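Local coordinates for protein putative Transcriptional Regulator (Rhodococcus sp., PDB 2IA2) that probably binds DNA through an IclR-type winged helix-turn-helix domain to regulate transcription, and probably senses a small molecule through its C-terminal domain, at residues S40-A45 against A51-F56; R55-L60 against G64-D69. All coordinates share one frame; numbering follows the deposited sequence.

Interaction 1. Residues S40-A45 against A51-F56; sequences SDVARA and ATARRF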
# COMPACT_ATOMS: atom_id res chain seq x y z
N SER A 40 -15.50 -4.04 -28.30
CA SER A 40 -15.70 -2.67 -28.78
C SER A 40 -15.50 -1.66 -27.63
O SER A 40 -14.95 -0.56 -27.82
CB SER A 40 -17.09 -2.47 -29.38
OG SER A 40 -17.23 -3.27 -30.54
N ASP A 41 -15.96 -2.05 -26.44
CA ASP A 41 -15.87 -1.16 -25.30
C ASP A 41 -14.43 -1.01 -24.80
O ASP A 41 -14.04 0.07 -24.37
CB ASP A 41 -16.80 -1.62 -24.18
CG ASP A 41 -17.00 -0.55 -23.08
OD1 ASP A 41 -17.35 0.64 -23.41
OD2 ASP A 41 -16.86 -0.91 -21.87
N VAL A 42 -13.65 -2.06 -24.86
CA VAL A 42 -12.23 -1.97 -24.54
C VAL A 42 -11.53 -1.09 -25.60
O VAL A 42 -10.66 -0.28 -25.23
CB VAL A 42 -11.54 -3.36 -24.53
CG1 VAL A 42 -10.05 -3.24 -24.58
CG2 VAL A 42 -11.97 -4.17 -23.34
N ALA A 43 -11.87 -1.28 -26.89
CA ALA A 43 -11.32 -0.43 -27.98
C ALA A 43 -11.61 1.04 -27.68
O ALA A 43 -10.70 1.90 -27.69
CB ALA A 43 -11.92 -0.83 -29.36
N ARG A 44 -12.88 1.34 -27.43
CA ARG A 44 -13.30 2.71 -27.10
C ARG A 44 -12.57 3.30 -25.91
O ARG A 44 -12.19 4.45 -25.92
CB ARG A 44 -14.78 2.73 -26.78
CG ARG A 44 -15.45 4.13 -26.80
CD ARG A 44 -16.79 4.08 -26.06
NE ARG A 44 -17.60 5.30 -26.27
CZ ARG A 44 -18.86 5.47 -25.80
NH1 ARG A 44 -19.46 4.50 -25.09
NH2 ARG A 44 -19.54 6.61 -26.02
N ALA A 45 -12.38 2.52 -24.86
CA ALA A 45 -11.77 3.01 -23.62
C ALA A 45 -10.26 3.29 -23.74
O ALA A 45 -9.70 4.05 -22.93
CB ALA A 45 -12.00 2.00 -22.51
N ALA A 51 -9.67 -4.45 -33.99
CA ALA A 51 -8.56 -5.34 -34.43
C ALA A 51 -7.29 -5.18 -33.58
O ALA A 51 -6.65 -6.20 -33.22
CB ALA A 51 -8.25 -5.16 -35.93
N THR A 52 -6.92 -3.94 -33.24
CA THR A 52 -5.75 -3.74 -32.40
C THR A 52 -6.03 -4.16 -30.95
O THR A 52 -5.23 -4.87 -30.38
CB THR A 52 -5.15 -2.32 -32.46
OG1 THR A 52 -6.18 -1.39 -32.20
CG2 THR A 52 -4.57 -2.02 -33.88
N ALA A 53 -7.16 -3.73 -30.38
CA ALA A 53 -7.55 -4.17 -29.03
C ALA A 53 -7.59 -5.70 -28.88
O ALA A 53 -7.15 -6.23 -27.85
CB ALA A 53 -8.93 -3.55 -28.62
N ARG A 54 -8.15 -6.40 -29.88
CA ARG A 54 -8.28 -7.85 -29.86
C ARG A 54 -6.93 -8.53 -29.65
O ARG A 54 -6.81 -9.46 -28.82
CB ARG A 54 -8.96 -8.38 -31.12
CG ARG A 54 -9.06 -9.91 -31.16
CD ARG A 54 -9.66 -10.45 -32.49
NE ARG A 54 -11.03 -9.96 -32.71
CZ ARG A 54 -11.40 -9.06 -33.62
NH1 ARG A 54 -10.55 -8.47 -34.47
NH2 ARG A 54 -12.68 -8.72 -33.68
N ARG A 55 -5.91 -8.07 -30.39
CA ARG A 55 -4.56 -8.62 -30.31
C ARG A 55 -4.05 -8.54 -28.87
O ARG A 55 -3.51 -9.51 -28.37
CB ARG A 55 -3.58 -7.90 -31.24
CG ARG A 55 -3.75 -8.26 -32.72
CD ARG A 55 -2.54 -7.76 -33.63
NE ARG A 55 -1.28 -8.51 -33.43
CZ ARG A 55 -0.14 -8.00 -32.93
NH1 ARG A 55 -0.05 -6.72 -32.54
NH2 ARG A 55 0.93 -8.79 -32.82
N PHE A 56 -4.24 -7.41 -28.22
CA PHE A 56 -3.76 -7.26 -26.86
C PHE A 56 -4.57 -8.12 -25.87
O PHE A 56 -3.99 -8.83 -25.04
CB PHE A 56 -3.73 -5.78 -26.44
CG PHE A 56 -2.85 -4.97 -27.31
CD1 PHE A 56 -3.38 -4.12 -28.27
CD2 PHE A 56 -1.46 -5.12 -27.25
CE1 PHE A 56 -2.56 -3.42 -29.13
CE2 PHE A 56 -0.63 -4.41 -28.11
CZ PHE A 56 -1.19 -3.57 -29.06
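The methyl group of Ala-53 sits in a shallow seat formed by Val-42 and Ala-43, and within these two segments the packing comes from these three residues. Ala-53 points its CB toward helix 39-46, where the atom lands on the backbone of Ala-43, 4.0 Å from Ala-43 CA. Ala-43 N lies almost as near, so the methyl rests against the main chain of the opposing helix as much as against its side chain. Ala-43 directs its own CB across the line between the helices, and the two methyls lie next to each other with Ala-43 CB and Ala-53 CB 4.1 Å apart. Having only a methyl on each side lets the backbones approach closely, and the CA atoms of Ala-43 and Ala-53 are 5.4 Å apart.

Val-42 adds a second, looser contact to the same methyl. With CG1 anti to its backbone N (chi1 165°), the valine turns this branch toward the second helix, where Val-42 CG1 reaches Ala-53 CB at 4.2 Å. The other branch is farther off, leaving Val-42 CG2 6.1 Å from Ala-53 CB. No hydrogen bond passes between the segments. The contact is small, burying 86 Å² in all, yet all three touching residues are buried.

Leu-39 extends the apolar patch against Ala-53, and the hydroxyl of Ser-40 is hydrogen-bonded to the guanidinium of Arg-50, a polar link between the same two helices beside the apolar one. Helices 39-46 and 50-63, joined by the short turn between them and packed through apolar residues, form the helix-turn-helix. Helix 50-63 is probably the recognition helix, which in winged helix-turn-helix proteins enters the major groove of DNA.

Interaction 2. Residues R55-L60 against G64-D69; sequences RFLLTL and GYVATD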
# COMPACT_ATOMS: atom_id res chain seq x y z
N ARG A 55 -5.91 -8.07 -30.39
CA ARG A 55 -4.56 -8.62 -30.31
C ARG A 55 -4.05 -8.54 -28.87
O ARG A 55 -3.51 -9.51 -28.37
CB ARG A 55 -3.58 -7.90 -31.24
CG ARG A 55 -3.75 -8.26 -32.72
CD ARG A 55 -2.54 -7.76 -33.63
NE ARG A 55 -1.28 -8.51 -33.43
CZ ARG A 55 -0.14 -8.00 -32.93
NH1 ARG A 55 -0.05 -6.72 -32.54
NH2 ARG A 55 0.93 -8.79 -32.82
N PHE A 56 -4.24 -7.41 -28.22
CA PHE A 56 -3.76 -7.26 -26.86
C PHE A 56 -4.57 -8.12 -25.87
O PHE A 56 -3.99 -8.83 -25.04
CB PHE A 56 -3.73 -5.78 -26.44
CG PHE A 56 -2.85 -4.97 -27.31
CD1 PHE A 56 -3.38 -4.12 -28.27
CD2 PHE A 56 -1.46 -5.12 -27.25
CE1 PHE A 56 -2.56 -3.42 -29.13
CE2 PHE A 56 -0.63 -4.41 -28.11
CZ PHE A 56 -1.19 -3.57 -29.06
N LEU A 57 -5.89 -8.04 -25.98
CA LEU A 57 -6.77 -8.86 -25.17
C LEU A 57 -6.44 -10.34 -25.33
O LEU A 57 -6.40 -11.07 -24.35
CB LEU A 57 -8.23 -8.62 -25.52
CG LEU A 57 -8.80 -7.34 -24.95
CD1 LEU A 57 -10.14 -7.04 -25.64
CD2 LEU A 57 -8.92 -7.41 -23.37
N LEU A 58 -6.19 -10.80 -26.55
CA LEU A 58 -5.94 -12.25 -26.70
C LEU A 58 -4.58 -12.65 -26.14
O LEU A 58 -4.40 -13.77 -25.67
CB LEU A 58 -6.11 -12.73 -28.15
CG LEU A 58 -7.53 -12.64 -28.72
CD1 LEU A 58 -7.59 -13.11 -30.21
CD2 LEU A 58 -8.52 -13.41 -27.84
N THR A 59 -3.64 -11.73 -26.15
CA THR A 59 -2.35 -12.03 -25.55
C THR A 59 -2.53 -12.09 -24.07
O THR A 59 -2.09 -13.04 -23.45
CB THR A 59 -1.29 -11.00 -25.97
OG1 THR A 59 -1.19 -11.05 -27.39
CG2 THR A 59 0.08 -11.33 -25.39
N LEU A 60 -3.23 -11.13 -23.49
CA LEU A 60 -3.50 -11.17 -22.04
C LEU A 60 -4.28 -12.38 -21.57
O LEU A 60 -4.02 -12.90 -20.50
CB LEU A 60 -4.20 -9.88 -21.57
CG LEU A 60 -3.35 -8.62 -21.74
CD1 LEU A 60 -4.21 -7.34 -21.59
CD2 LEU A 60 -2.20 -8.63 -20.73
N GLY A 64 -2.88 -15.24 -19.05
CA GLY A 64 -3.57 -15.54 -17.78
C GLY A 64 -3.94 -14.33 -16.94
O GLY A 64 -4.44 -14.47 -15.80
N TYR A 65 -3.76 -13.14 -17.54
CA TYR A 65 -4.09 -11.87 -16.89
C TYR A 65 -5.53 -11.47 -17.16
O TYR A 65 -6.14 -10.70 -16.37
CB TYR A 65 -3.17 -10.76 -17.40
CG TYR A 65 -1.75 -10.89 -16.90
CD1 TYR A 65 -0.73 -11.25 -17.74
CD2 TYR A 65 -1.44 -10.62 -15.57
CE1 TYR A 65 0.61 -11.36 -17.27
CE2 TYR A 65 -0.12 -10.74 -15.10
CZ TYR A 65 0.89 -11.11 -15.95
OH TYR A 65 2.18 -11.24 -15.45
N VAL A 66 -6.09 -11.99 -18.25
CA VAL A 66 -7.46 -11.62 -18.63
C VAL A 66 -8.17 -12.92 -18.84
O VAL A 66 -7.55 -13.88 -19.25
CB VAL A 66 -7.50 -10.72 -19.92
CG1 VAL A 66 -8.88 -10.62 -20.50
CG2 VAL A 66 -6.98 -9.28 -19.64
N ALA A 67 -9.46 -12.95 -18.51
CA ALA A 67 -10.31 -14.08 -18.87
C ALA A 67 -11.47 -13.60 -19.74
O ALA A 67 -11.79 -12.40 -19.78
CB ALA A 67 -10.83 -14.78 -17.62
N THR A 68 -12.08 -14.53 -20.47
CA THR A 68 -13.16 -14.21 -21.40
C THR A 68 -14.17 -15.35 -21.51
O THR A 68 -13.84 -16.50 -21.25
CB THR A 68 -12.62 -13.79 -22.82
OG1 THR A 68 -13.70 -13.32 -23.65
CG2 THR A 68 -11.85 -14.95 -23.53
N ASP A 69 -15.41 -15.00 -21.86
CA ASP A 69 -16.46 -15.96 -22.21
C ASP A 69 -16.83 -15.91 -23.69
O ASP A 69 -17.85 -16.44 -24.08
CB ASP A 69 -17.72 -15.75 -21.34
CG ASP A 69 -18.43 -14.39 -21.60
OD1 ASP A 69 -18.12 -13.65 -22.54
OD2 ASP A 69 -19.32 -14.05 -20.81
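The carbonyl of Leu-60, in the last turn of helix 50-63, gathers the backbone N-H groups of the chain that turns out of the helix, with the CA atoms of Leu-60 and Tyr-65 5.2 Å apart. Tyr-65 N donates to Leu-60 O at 3.0 Å, close to the line of the C=O bond (C=O...N 158°), although the hydrogen bond is bent at the N-H. It belongs to a Schellman motif, in which Gly-64, the first residue past the helix, takes the positive phi (90°) characteristic of the motif. Val-66 N adds a second bond to Leu-60 O at 3.2 Å, from the same face but standing well above the carbonyl plane (67° out of it). Gly-64 N contributes a further, weak one. The oxygen thus links the last turn of the helix to the first residue of strand 66-68.

Val-66 aims its side chain back at the helix. Its CG2, beside the backbone N, meets Leu-60 CB at 3.4 Å, tighter than normal van der Waals contact, and Leu-60 CD1 lies 3.9 Å from the same Val-66 CG2. Leu-60 CD2 goes to a different neighbour, Tyr-65 CB, at 4.1 Å; the leucine and tyrosine side chains cross at about a right angle, and the ring continues past the leucine. One helical turn earlier, Leu-57 brings CD2 to within 4.3 Å of Val-66 CG1, the branch anti to the valine N, so the two valine methyls serve two different leucines.

Leu-57 and Leu-60 also pack on Val-26 of helix 18-28, while Leu-60 and Tyr-65 touch Leu-24 of the second subunit. Strand 66-68 pairs antiparallel with strand 72-75, whose Leu-75 packs against Val-66, so the later part of the helix packs against the hairpin of strands 66-68 and 72-75, the wing.

The two interactions follow each other along helix 50-63, their centres 11 Å apart, and share Arg-55 and Phe-56. Interaction 1 joins the early part of this helix to helix 39-46, which precedes it; interaction 2 joins its later part to strand 66-68, which follows. Val-42 CG1 packs on Leu-57 CD1 at 4.0 Å, so the two contacts adjoin through apolar side chains. Both belong to the IclR helix-turn-helix domain, their centres about 35 and 36 Å from the centre of the chain. The second subunit packs on the shared Arg-55 and Phe-56 and on Leu-60 and Tyr-65 of interaction 2. The probable recognition helix is therefore held between its helical partner and the wing, consistent with a compact DNA-binding unit.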